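Side-chain contacts in chitin oligosaccharide binding protein NagB2 (Paenibacillus sp. FPU-7, PDB 7EHU), which binds chitin oligosaccharides such as N,N'-diacetylchitobiose and N,N',N''-triacetylchitotriose, probably as the extracellular solute-binding component of a bacterial sugar-uptake system: residues N76-L81 and K395-L400; K80-M85 and Q103-A108; W198-L203 and Q402-L407. All coordinates share one frame; numbering follows the deposited sequence. Where two conformers were deposited one is given.

Interaction 1 of 3, residues N76-L81 and K395-L400; sequences NRDVKL and KVKVTL. With NAG (2-acetamido-2-deoxy-beta-D-glucopyranose), chain B.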
loop_
_atom_site.group_PDB
_atom_site.type_symbol
_atom_site.label_atom_id
_atom_site.label_comp_id
_atom_site.label_asym_id
_atom_site.label_seq_id
_atom_site.Cartn_x
_atom_site.Cartn_y
_atom_site.Cartn_z
ATOM N N ASN A 76 3.248 -9.883 -9.215
ATOM C CA ASN A 76 1.949 -10.527 -9.050
ATOM C C ASN A 76 0.832 -9.615 -9.548
ATOM O O ASN A 76 -0.010 -10.021 -10.352
ATOM C CB ASN A 76 1.682 -10.891 -7.598
ATOM C CG ASN A 76 0.371 -11.580 -7.440
ATOM O OD1 ASN A 76 0.116 -12.549 -8.145
ATOM N ND2 ASN A 76 -0.515 -11.046 -6.594
ATOM N N ARG A 77 0.783 -8.381 -9.029
ATOM C CA ARG A 77 -0.365 -7.529 -9.304
ATOM C C ARG A 77 -0.443 -7.140 -10.766
ATOM O O ARG A 77 -1.526 -7.130 -11.363
ATOM C CB ARG A 77 -0.296 -6.268 -8.454
ATOM C CG ARG A 77 -1.528 -5.389 -8.532
ATOM C CD ARG A 77 -1.382 -4.150 -7.732
ATOM N NE ARG A 77 -2.620 -3.404 -7.740
ATOM C CZ ARG A 77 -2.827 -2.286 -7.056
ATOM N NH1 ARG A 77 -1.816 -1.770 -6.353
ATOM N NH2 ARG A 77 -4.006 -1.696 -7.046
ATOM N N ASP A 78 0.685 -6.792 -11.347
ATOM C CA ASP A 78 0.711 -6.118 -12.638
ATOM C C ASP A 78 1.007 -7.044 -13.796
ATOM O O ASP A 78 0.772 -6.652 -14.943
ATOM C CB ASP A 78 1.701 -4.949 -12.612
ATOM C CG ASP A 78 1.362 -3.939 -11.551
ATOM O OD1 ASP A 78 2.277 -3.247 -11.114
ATOM O OD2 ASP A 78 0.172 -3.823 -11.196
ATOM N N VAL A 79 1.503 -8.248 -13.531
ATOM C CA VAL A 79 1.855 -9.170 -14.612
ATOM C C VAL A 79 1.159 -10.517 -14.431
ATOM O O VAL A 79 0.338 -10.914 -15.267
ATOM C CB VAL A 79 3.387 -9.328 -14.737
ATOM C CG1 VAL A 79 3.751 -10.266 -15.889
ATOM C CG2 VAL A 79 4.065 -7.963 -14.915
ATOM N N LYS A 80 1.492 -11.244 -13.360
ATOM C CA LYS A 80 1.113 -12.655 -13.255
ATOM C C LYS A 80 -0.384 -12.826 -13.006
ATOM O O LYS A 80 -1.072 -13.524 -13.762
ATOM C CB LYS A 80 1.948 -13.375 -12.192
ATOM C CG LYS A 80 1.910 -14.886 -12.326
ATOM C CD LYS A 80 2.798 -15.583 -11.303
ATOM C CE LYS A 80 2.978 -17.049 -11.621
ATOM N NZ LYS A 80 3.816 -17.766 -10.619
ATOM N N LEU A 81 -0.915 -12.244 -11.923
ATOM C CA LEU A 81 -2.347 -12.407 -11.680
ATOM C C LEU A 81 -3.154 -11.759 -12.800
ATOM O O LEU A 81 -4.200 -12.275 -13.200
ATOM C CB LEU A 81 -2.716 -11.804 -10.339
ATOM C CG LEU A 81 -4.175 -11.986 -9.916
ATOM C CD1 LEU A 81 -4.509 -13.455 -9.738
ATOM C CD2 LEU A 81 -4.460 -11.207 -8.635
ATOM N N LYS A 395 -4.046 0.316 -16.492
ATOM C CA LYS A 395 -3.225 0.959 -17.506
ATOM C C LYS A 395 -2.825 2.378 -17.113
ATOM O O LYS A 395 -1.705 2.826 -17.416
ATOM C CB LYS A 395 -3.984 0.997 -18.828
ATOM C CG LYS A 395 -3.143 1.634 -19.862
ATOM C CD LYS A 395 -1.925 0.910 -20.303
ATOM C CE LYS A 395 -1.285 1.806 -21.370
ATOM N NZ LYS A 395 -2.057 2.087 -22.560
ATOM N N VAL A 396 -3.740 3.114 -16.485
ATOM C CA VAL A 396 -3.440 4.469 -16.028
ATOM C C VAL A 396 -2.371 4.427 -14.940
ATOM O O VAL A 396 -1.407 5.203 -14.957
ATOM C CB VAL A 396 -4.740 5.159 -15.547
ATOM C CG1 VAL A 396 -4.455 6.531 -14.931
ATOM C CG2 VAL A 396 -5.758 5.279 -16.685
ATOM N N LYS A 397 -2.520 3.510 -13.988
ATOM C CA LYS A 397 -1.537 3.363 -12.921
ATOM C C LYS A 397 -0.142 3.099 -13.477
ATOM O O LYS A 397 0.830 3.752 -13.075
ATOM C CB LYS A 397 -1.937 2.227 -11.978
ATOM C CG LYS A 397 -0.996 2.018 -10.828
ATOM C CD LYS A 397 -1.267 0.724 -10.075
ATOM C CE LYS A 397 -0.703 -0.485 -10.769
ATOM N NZ LYS A 397 -0.947 -1.686 -9.958
ATOM N N VAL A 398 -0.012 2.107 -14.361
ATOM C CA VAL A 398 1.301 1.743 -14.892
ATOM C C VAL A 398 1.891 2.901 -15.697
ATOM O O VAL A 398 3.100 3.162 -15.663
ATOM C CB VAL A 398 1.175 0.428 -15.691
ATOM C CG1 VAL A 398 2.463 0.057 -16.409
ATOM C CG2 VAL A 398 0.759 -0.718 -14.759
ATOM N N THR A 399 1.045 3.634 -16.419
ATOM C CA THR A 399 1.537 4.799 -17.141
ATOM C C THR A 399 2.061 5.859 -16.178
ATOM O O THR A 399 3.083 6.503 -16.453
ATOM C CB THR A 399 0.426 5.356 -18.027
ATOM O OG1 THR A 399 0.000 4.353 -18.957
ATOM C CG2 THR A 399 0.902 6.558 -18.823
ATOM N N LEU A 400 1.383 6.073 -15.044
ATOM C CA LEU A 400 1.900 7.045 -14.082
ATOM C C LEU A 400 3.245 6.598 -13.523
ATOM O O LEU A 400 4.152 7.416 -13.348
ATOM C CB LEU A 400 0.910 7.294 -12.950
ATOM C CG LEU A 400 1.304 8.427 -12.005
ATOM C CD1 LEU A 400 1.351 9.782 -12.719
ATOM C CD2 LEU A 400 0.367 8.490 -10.817
HETATM C C1 NAG B . 0.976 -1.406 -1.954
HETATM C C2 NAG B . 0.840 -1.305 -3.454
HETATM C C3 NAG B . 0.414 0.104 -3.864
HETATM C C4 NAG B . -0.849 0.513 -3.114
HETATM C C5 NAG B . -0.650 0.345 -1.611
HETATM C C6 NAG B . -1.898 0.633 -0.803
HETATM C C7 NAG B . 2.149 -2.780 -4.908
HETATM C C8 NAG B . 3.482 -3.020 -5.564
HETATM N N2 NAG B . 2.062 -1.692 -4.140
HETATM O O3 NAG B . 0.201 0.110 -5.270
HETATM O O4 NAG B . -1.185 1.877 -3.351
HETATM O O5 NAG B . -0.243 -1.004 -1.333
HETATM O O6 NAG B . -2.968 -0.229 -1.158
HETATM O O7 NAG B . 1.189 -3.532 -5.079
#

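Interaction 2 of 3, residues K80-M85 and Q103-A108; sequences KLKAEM and QNYAKA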
loop_
_atom_site.group_PDB
_atom_site.type_symbol
_atom_site.label_atom_id
_atom_site.label_comp_id
_atom_site.label_asym_id
_atom_site.label_seq_id
_atom_site.Cartn_x
_atom_site.Cartn_y
_atom_site.Cartn_z
ATOM N N LYS A 80 1.492 -11.244 -13.360
ATOM C CA LYS A 80 1.113 -12.655 -13.255
ATOM C C LYS A 80 -0.384 -12.826 -13.006
ATOM O O LYS A 80 -1.072 -13.524 -13.762
ATOM C CB LYS A 80 1.948 -13.375 -12.192
ATOM C CG LYS A 80 1.910 -14.886 -12.326
ATOM C CD LYS A 80 2.798 -15.583 -11.303
ATOM C CE LYS A 80 2.978 -17.049 -11.621
ATOM N NZ LYS A 80 3.816 -17.766 -10.619
ATOM N N LEU A 81 -0.915 -12.244 -11.923
ATOM C CA LEU A 81 -2.347 -12.407 -11.680
ATOM C C LEU A 81 -3.154 -11.759 -12.800
ATOM O O LEU A 81 -4.200 -12.275 -13.200
ATOM C CB LEU A 81 -2.716 -11.804 -10.339
ATOM C CG LEU A 81 -4.175 -11.986 -9.916
ATOM C CD1 LEU A 81 -4.509 -13.455 -9.738
ATOM C CD2 LEU A 81 -4.460 -11.207 -8.635
ATOM N N LYS A 82 -2.672 -10.628 -13.323
ATOM C CA LYS A 82 -3.355 -9.970 -14.438
ATOM C C LYS A 82 -3.512 -10.927 -15.617
ATOM O O LYS A 82 -4.597 -11.044 -16.209
ATOM C CB LYS A 82 -2.575 -8.714 -14.842
ATOM C CG LYS A 82 -3.261 -7.876 -15.921
ATOM C CD LYS A 82 -2.453 -6.629 -16.293
ATOM C CE LYS A 82 -2.486 -5.552 -15.213
ATOM N NZ LYS A 82 -1.461 -4.461 -15.446
ATOM N N ALA A 83 -2.434 -11.634 -15.961
ATOM C CA ALA A 83 -2.460 -12.542 -17.102
ATOM C C ALA A 83 -3.340 -13.748 -16.822
ATOM O O ALA A 83 -4.064 -14.218 -17.706
ATOM C CB ALA A 83 -1.033 -12.985 -17.417
ATOM N N GLU A 84 -3.284 -14.275 -15.604
ATOM C CA GLU A 84 -4.120 -15.406 -15.230
ATOM C C GLU A 84 -5.599 -15.042 -15.275
ATOM O O GLU A 84 -6.433 -15.825 -15.765
ATOM C CB GLU A 84 -3.707 -15.855 -13.834
ATOM C CG GLU A 84 -2.389 -16.595 -13.806
ATOM C CD GLU A 84 -1.737 -16.633 -12.435
ATOM O OE1 GLU A 84 -0.774 -17.419 -12.280
ATOM O OE2 GLU A 84 -2.129 -15.864 -11.516
ATOM N N MET A 85 -5.935 -13.835 -14.820
ATOM C CA MET A 85 -7.313 -13.358 -14.884
ATOM C C MET A 85 -7.759 -13.174 -16.334
ATOM O O MET A 85 -8.891 -13.518 -16.679
ATOM C CB MET A 85 -7.447 -12.047 -14.103
ATOM C CG MET A 85 -7.446 -12.244 -12.592
ATOM S SD MET A 85 -8.942 -13.097 -12.072
ATOM C CE MET A 85 -8.738 -13.044 -10.283
ATOM N N GLN A 103 -12.858 -4.634 -9.064
ATOM C CA GLN A 103 -13.972 -4.349 -9.956
ATOM C C GLN A 103 -13.777 -5.037 -11.297
ATOM O O GLN A 103 -14.713 -5.624 -11.842
ATOM C CB GLN A 103 -14.080 -2.845 -10.132
ATOM C CG GLN A 103 -14.591 -2.133 -8.868
ATOM C CD GLN A 103 -14.100 -0.705 -8.753
ATOM O OE1 GLN A 103 -13.662 -0.094 -9.733
ATOM N NE2 GLN A 103 -14.182 -0.158 -7.554
ATOM N N ASN A 104 -12.562 -4.984 -11.842
ATOM C CA ASN A 104 -12.309 -5.623 -13.126
ATOM C C ASN A 104 -12.527 -7.126 -13.045
ATOM O O ASN A 104 -13.212 -7.709 -13.885
ATOM C CB ASN A 104 -10.884 -5.321 -13.582
ATOM C CG ASN A 104 -10.705 -3.888 -14.035
ATOM O OD1 ASN A 104 -11.665 -3.129 -14.129
ATOM N ND2 ASN A 104 -9.466 -3.505 -14.318
ATOM N N TYR A 105 -11.954 -7.777 -12.040
ATOM C CA TYR A 105 -12.022 -9.226 -11.982
ATOM C C TYR A 105 -13.420 -9.699 -11.614
ATOM O O TYR A 105 -13.844 -10.758 -12.075
ATOM C CB TYR A 105 -10.946 -9.772 -11.041
ATOM C CG TYR A 105 -9.530 -9.373 -11.397
ATOM C CD1 TYR A 105 -9.134 -9.194 -12.719
ATOM C CD2 TYR A 105 -8.574 -9.202 -10.413
ATOM C CE1 TYR A 105 -7.837 -8.833 -13.027
ATOM C CE2 TYR A 105 -7.261 -8.856 -10.714
ATOM C CZ TYR A 105 -6.906 -8.667 -12.025
ATOM O OH TYR A 105 -5.615 -8.341 -12.372
ATOM N N ALA A 106 -14.123 -8.946 -10.771
ATOM C CA ALA A 106 -15.494 -9.296 -10.429
ATOM C C ALA A 106 -16.412 -9.157 -11.637
ATOM O O ALA A 106 -17.241 -10.031 -11.895
ATOM C CB ALA A 106 -15.995 -8.432 -9.282
ATOM N N LYS A 107 -16.271 -8.064 -12.393
ATOM C CA LYS A 107 -17.057 -7.891 -13.610
ATOM C C LYS A 107 -16.852 -9.035 -14.583
ATOM O O LYS A 107 -17.780 -9.423 -15.307
ATOM C CB LYS A 107 -16.608 -6.644 -14.366
ATOM C CG LYS A 107 -17.700 -6.223 -15.329
ATOM C CD LYS A 107 -17.184 -5.477 -16.452
ATOM C CE LYS A 107 -18.022 -4.924 -17.551
ATOM N NZ LYS A 107 -16.957 -3.851 -17.746
ATOM N N ALA A 108 -15.610 -9.496 -14.700
ATOM C CA ALA A 108 -15.260 -10.579 -15.600
ATOM C C ALA A 108 -15.732 -11.922 -15.080
ATOM O O ALA A 108 -15.612 -12.924 -15.794
ATOM C CB ALA A 108 -13.745 -10.599 -15.812
#

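Interaction 3 of 3, residues W198-L203 and Q402-L407; sequences WAINML and QSVQEL. With NAG (2-acetamido-2-deoxy-beta-D-glucopyranose), chain B.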
loop_
_atom_site.group_PDB
_atom_site.type_symbol
_atom_site.label_atom_id
_atom_site.label_comp_id
_atom_site.label_asym_id
_atom_site.label_seq_id
_atom_site.Cartn_x
_atom_site.Cartn_y
_atom_site.Cartn_z
ATOM N N TRP A 198 5.857 2.576 -8.422
ATOM C CA TRP A 198 4.768 2.757 -7.467
ATOM C C TRP A 198 5.269 3.408 -6.177
ATOM O O TRP A 198 4.506 4.095 -5.487
ATOM C CB TRP A 198 4.098 1.413 -7.157
ATOM C CG TRP A 198 4.870 0.539 -6.211
ATOM C CD1 TRP A 198 5.854 -0.357 -6.531
ATOM C CD2 TRP A 198 4.752 0.514 -4.780
ATOM N NE1 TRP A 198 6.349 -0.933 -5.389
ATOM C CE2 TRP A 198 5.687 -0.418 -4.305
ATOM C CE3 TRP A 198 3.935 1.195 -3.854
ATOM C CZ2 TRP A 198 5.800 -0.717 -2.960
ATOM C CZ3 TRP A 198 4.069 0.908 -2.533
ATOM C CH2 TRP A 198 4.998 -0.032 -2.093
ATOM N N ALA A 199 6.536 3.189 -5.820
ATOM C CA ALA A 199 7.066 3.787 -4.594
ATOM C C ALA A 199 7.161 5.304 -4.718
ATOM O O ALA A 199 6.921 6.029 -3.742
ATOM C CB ALA A 199 8.428 3.183 -4.283
ATOM N N ILE A 200 7.524 5.797 -5.905
ATOM C CA ILE A 200 7.462 7.232 -6.170
ATOM C C ILE A 200 6.019 7.702 -6.093
ATOM O O ILE A 200 5.724 8.779 -5.563
ATOM C CB ILE A 200 8.079 7.564 -7.538
ATOM C CG1 ILE A 200 9.552 7.158 -7.624
ATOM C CG2 ILE A 200 7.949 9.065 -7.830
ATOM C CD1 ILE A 200 10.060 7.031 -9.067
ATOM N N ASN A 201 5.100 6.902 -6.627
ATOM C CA ASN A 201 3.699 7.293 -6.635
ATOM C C ASN A 201 3.093 7.408 -5.247
ATOM O O ASN A 201 2.086 8.104 -5.092
ATOM C CB ASN A 201 2.864 6.366 -7.518
ATOM C CG ASN A 201 3.045 6.662 -9.004
ATOM O OD1 ASN A 201 3.464 7.750 -9.393
ATOM N ND2 ASN A 201 2.697 5.694 -9.835
ATOM N N MET A 202 3.658 6.758 -4.231
ATOM C CA MET A 202 3.153 6.999 -2.876
ATOM C C MET A 202 3.277 8.473 -2.542
ATOM O O MET A 202 2.325 9.123 -2.096
ATOM C CB MET A 202 3.964 6.179 -1.868
ATOM C CG MET A 202 3.661 4.687 -1.896
ATOM S SD MET A 202 4.261 3.829 -0.405
ATOM C CE MET A 202 6.003 3.675 -0.844
ATOM N N LEU A 203 4.461 9.020 -2.773
ATOM C CA LEU A 203 4.711 10.422 -2.498
ATOM C C LEU A 203 3.943 11.315 -3.451
ATOM O O LEU A 203 3.353 12.315 -3.031
ATOM C CB LEU A 203 6.211 10.679 -2.586
ATOM C CG LEU A 203 6.668 12.096 -2.256
ATOM C CD1 LEU A 203 6.212 12.532 -0.866
ATOM C CD2 LEU A 203 8.187 12.200 -2.374
ATOM N N GLN A 402 5.616 4.790 -14.979
ATOM C CA GLN A 402 6.632 5.128 -15.975
ATOM C C GLN A 402 6.870 6.625 -16.027
ATOM O O GLN A 402 8.018 7.079 -16.166
ATOM C CB GLN A 402 6.157 4.686 -17.365
ATOM C CG GLN A 402 6.080 3.197 -17.619
ATOM C CD GLN A 402 7.324 2.440 -17.206
ATOM O OE1 GLN A 402 7.289 1.631 -16.283
ATOM N NE2 GLN A 402 8.431 2.684 -17.907
ATOM N N SER A 403 5.784 7.403 -16.005
ATOM C CA SER A 403 5.889 8.849 -16.165
ATOM C C SER A 403 6.636 9.502 -15.014
ATOM O O SER A 403 7.435 10.419 -15.240
ATOM C CB SER A 403 4.510 9.489 -16.359
ATOM O OG SER A 403 3.824 8.924 -17.471
ATOM N N VAL A 404 6.393 9.059 -13.770
ATOM C CA VAL A 404 7.088 9.698 -12.652
ATOM C C VAL A 404 8.561 9.307 -12.641
ATOM O O VAL A 404 9.415 10.092 -12.226
ATOM C CB VAL A 404 6.423 9.456 -11.280
ATOM C CG1 VAL A 404 5.023 10.080 -11.215
ATOM C CG2 VAL A 404 6.399 7.963 -10.878
ATOM N N GLN A 405 8.896 8.113 -13.124
ATOM C CA GLN A 405 10.302 7.767 -13.289
ATOM C C GLN A 405 10.949 8.675 -14.327
ATOM O O GLN A 405 12.064 9.177 -14.121
ATOM C CB GLN A 405 10.424 6.294 -13.677
ATOM C CG GLN A 405 10.149 5.323 -12.536
ATOM C CD GLN A 405 10.146 3.883 -12.984
ATOM O OE1 GLN A 405 9.754 3.564 -14.107
ATOM N NE2 GLN A 405 10.603 2.995 -12.118
ATOM N N GLU A 406 10.243 8.926 -15.434
ATOM C CA GLU A 406 10.725 9.845 -16.461
ATOM C C GLU A 406 10.818 11.267 -15.933
ATOM O O GLU A 406 11.769 11.983 -16.255
ATOM C CB GLU A 406 9.789 9.775 -17.668
ATOM C CG GLU A 406 9.878 8.454 -18.390
ATOM C CD GLU A 406 8.771 8.231 -19.406
ATOM O OE1 GLU A 406 8.669 7.102 -19.913
ATOM O OE2 GLU A 406 7.985 9.158 -19.668
ATOM N N LEU A 407 9.837 11.698 -15.134
ATOM C CA LEU A 407 9.899 13.019 -14.518
ATOM C C LEU A 407 11.151 13.164 -13.661
ATOM O O LEU A 407 11.879 14.159 -13.766
ATOM C CB LEU A 407 8.644 13.235 -13.669
ATOM C CG LEU A 407 8.522 14.572 -12.927
ATOM C CD1 LEU A 407 8.476 15.735 -13.881
ATOM C CD2 LEU A 407 7.294 14.599 -12.029
HETATM C C1 NAG B . 0.976 -1.406 -1.954
HETATM C C2 NAG B . 0.840 -1.305 -3.454
HETATM C C3 NAG B . 0.414 0.104 -3.864
HETATM C C4 NAG B . -0.849 0.513 -3.114
HETATM C C5 NAG B . -0.650 0.345 -1.611
HETATM C C6 NAG B . -1.898 0.633 -0.803
HETATM C C7 NAG B . 2.149 -2.780 -4.908
HETATM C C8 NAG B . 3.482 -3.020 -5.564
HETATM N N2 NAG B . 2.062 -1.692 -4.140
HETATM O O3 NAG B . 0.201 0.110 -5.270
HETATM O O4 NAG B . -1.185 1.877 -3.351
HETATM O O5 NAG B . -0.243 -1.004 -1.333
HETATM O O6 NAG B . -2.968 -0.229 -1.158
HETATM O O7 NAG B . 1.189 -3.532 -5.079
#

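Interaction 1 of 3, residues N76-L81 and K395-L400
K397 reaches across from helix 394-408 and sets its ammonium group against D78 and over R77 of helix 73-86. The chain leaves with CG anti to the backbone N (chi1 -179°). It bends only at chi3 (79°), and this bend helps to bring the tip round to the opposite helix. CB, CG and CD make no close contact with segment 76-81; the K397 side chain also packs on D389. The first atom to touch is CE, with D78 OD2 at 3.5 Å. The tip then makes the bond of the contact: K397 NZ donates to D78 OD2 at 2.7 Å, a salt bridge with a true hydrogen bond. OD2 accepts through its syn lone pair, the side facing the other carboxylate oxygen. The two side chains reach toward each other from their helices and meet in the space between.

The same NZ lies over one face of the R77 guanidinium, 3.1 Å above its plane and displaced toward its NE side. K397 NZ and R77 NE are 3.3 Å apart, but both are donors and form no bond. Three carboxylates, D78, D101 and D389, pair with these two cations. R77 NE is paired with D101 and R77 NH2 with D389, while F97 makes a cation-pi contact with R77. R77 runs extended from CG to NE, which carries its head to the sugar. There NH1 lies 3.0 Å from O3 of a bound N-acetylglucosamine, near the guanidinium plane.

Acidic partners for both cations probably offset their like charge. D78 holds the lysine tip over the guanidinium, and D101 and D389 hold the guanidinium itself. The chemistry implies a charge network bridging two helices, with the sugar-contacting arginine of the glycan pocket probably held in place by it.

Interaction 2 of 3, residues K80-M85 and Q103-A108
A Met-aromatic contact joins two nearly parallel helices, 73-86 and 100-107, in the solute-binding fold. Y105 projects from the second helix toward the first, and M85 lies over one face of its ring. M85 CG sits 3.4 Å from the ring centroid and only 11° off the ring normal. This is a CH-pi contact close to the ring centre. The sulfur follows over the same face, with M85 SD 4.2 Å from the centroid. The methyl CE continues past CG and CD2 of the ring. CB of M85 meets the opposite part, at 3.4 Å from Y105 CE1. A bend at chi2 (-68°) folds the methionine along the face, so four successive side-chain atoms touch one ring. The two side chains cross at about a right angle.

The remaining contacts of the tyrosine are lighter. L81 CD2 approaches obliquely, 4.2 Å from Y105 CE2. The phenol oxygen reaches the backbone of the first helix: Y105 OH lies 3.5 Å from K82 CA. The lysine tail of K82 leads away from the tyrosine, and its NZ bonds to D78 O one turn back.

The axes of the segments 80-85 and 103-107 come within 11.5 Å at an angle of 20°, and the large ring spans much of that gap. Strand 93-97, which follows helix 73-86 in the chain, lies against this pair: L81 and M85 both touch F94, and Y105 touches L96. P90 and H110 pack on M85 from loops, while P394 of helix 394-408 touches K82 and N104, one from each helix.

Interaction 3 of 3, residues W198-L203 and Q402-L407
I200 and V404 form the apolar centre of a crossing between helices 197-212 and 394-408. The axes of the segments 198-203 and 402-407 approach to 9.0 Å and cross at 80°. I200 CG2 meets V404 CG2 at 3.6 Å, and the two side chains lie alongside each other, pointing opposite ways. V404 CG2 also lies near CB of I200. The other arm of I200 goes elsewhere: its CD1 touches Q405 CG at 3.9 Å, with the side chains at about a right angle. Only the aliphatic part of Q405 takes part here. Its amide NE2 is bonded to the carbonyl oxygens of G192 and S194. F236 of helix 230-244 and L190 of a loop extend this apolar cluster.

The polar-apolar contact is made by N201. Its OD1 points at the valine and lies 3.3 Å from both methyl carbons, V404 CG1 and V404 CG2. N201 CG is anti to the carbonyl carbon (chi1 -77°), a turn that swings the amide toward V404. This oxygen is buried and has no polar partner in the model. It is therefore a probable energetic cost within the packing.

The ligand contact is made by W198, which heads away from segment 402-407, though it also touches E401. One face of the indole receives the acetamido group of an N-acetylglucosamine. NAG N2 stands 3.4 Å above the ring plane, over the CD2-CE3 bond, and is 3.5 Å from W198 CE3. The methyl C8 rests over the pyrrole part of the indole, 3.6 Å from W198 NE1. The indole also meets C1 and C3 of the pyranose, with NAG C3 3.7 Å from W198 CE3. Y257 also meets the indole. An aromatic platform under a sugar is typical of carbohydrate-binding sites, and here its helix packs against helix 394-408.

In the fold
Helix 394-408 ties interactions 1 and 3 together. Their centres are about 13 Å apart, and they touch where L400 CG meets N201 OD1 at 3.5 Å. Both contact the same N-acetylglucosamine: interaction 1 through R77, interaction 3 through W198. D389 and S315 hydrogen-bond the same sugar. Interaction 2 shares K80 and L81 with interaction 1 on helix 73-86, and their centres are about 11 Å apart. It stands farther from the glycan, with the L81 side chain about 10 Å from a bound N-acetylglucosamine. Interactions 2 and 3 do not touch; their centres are about 24 Å apart, and interaction 1 touches both.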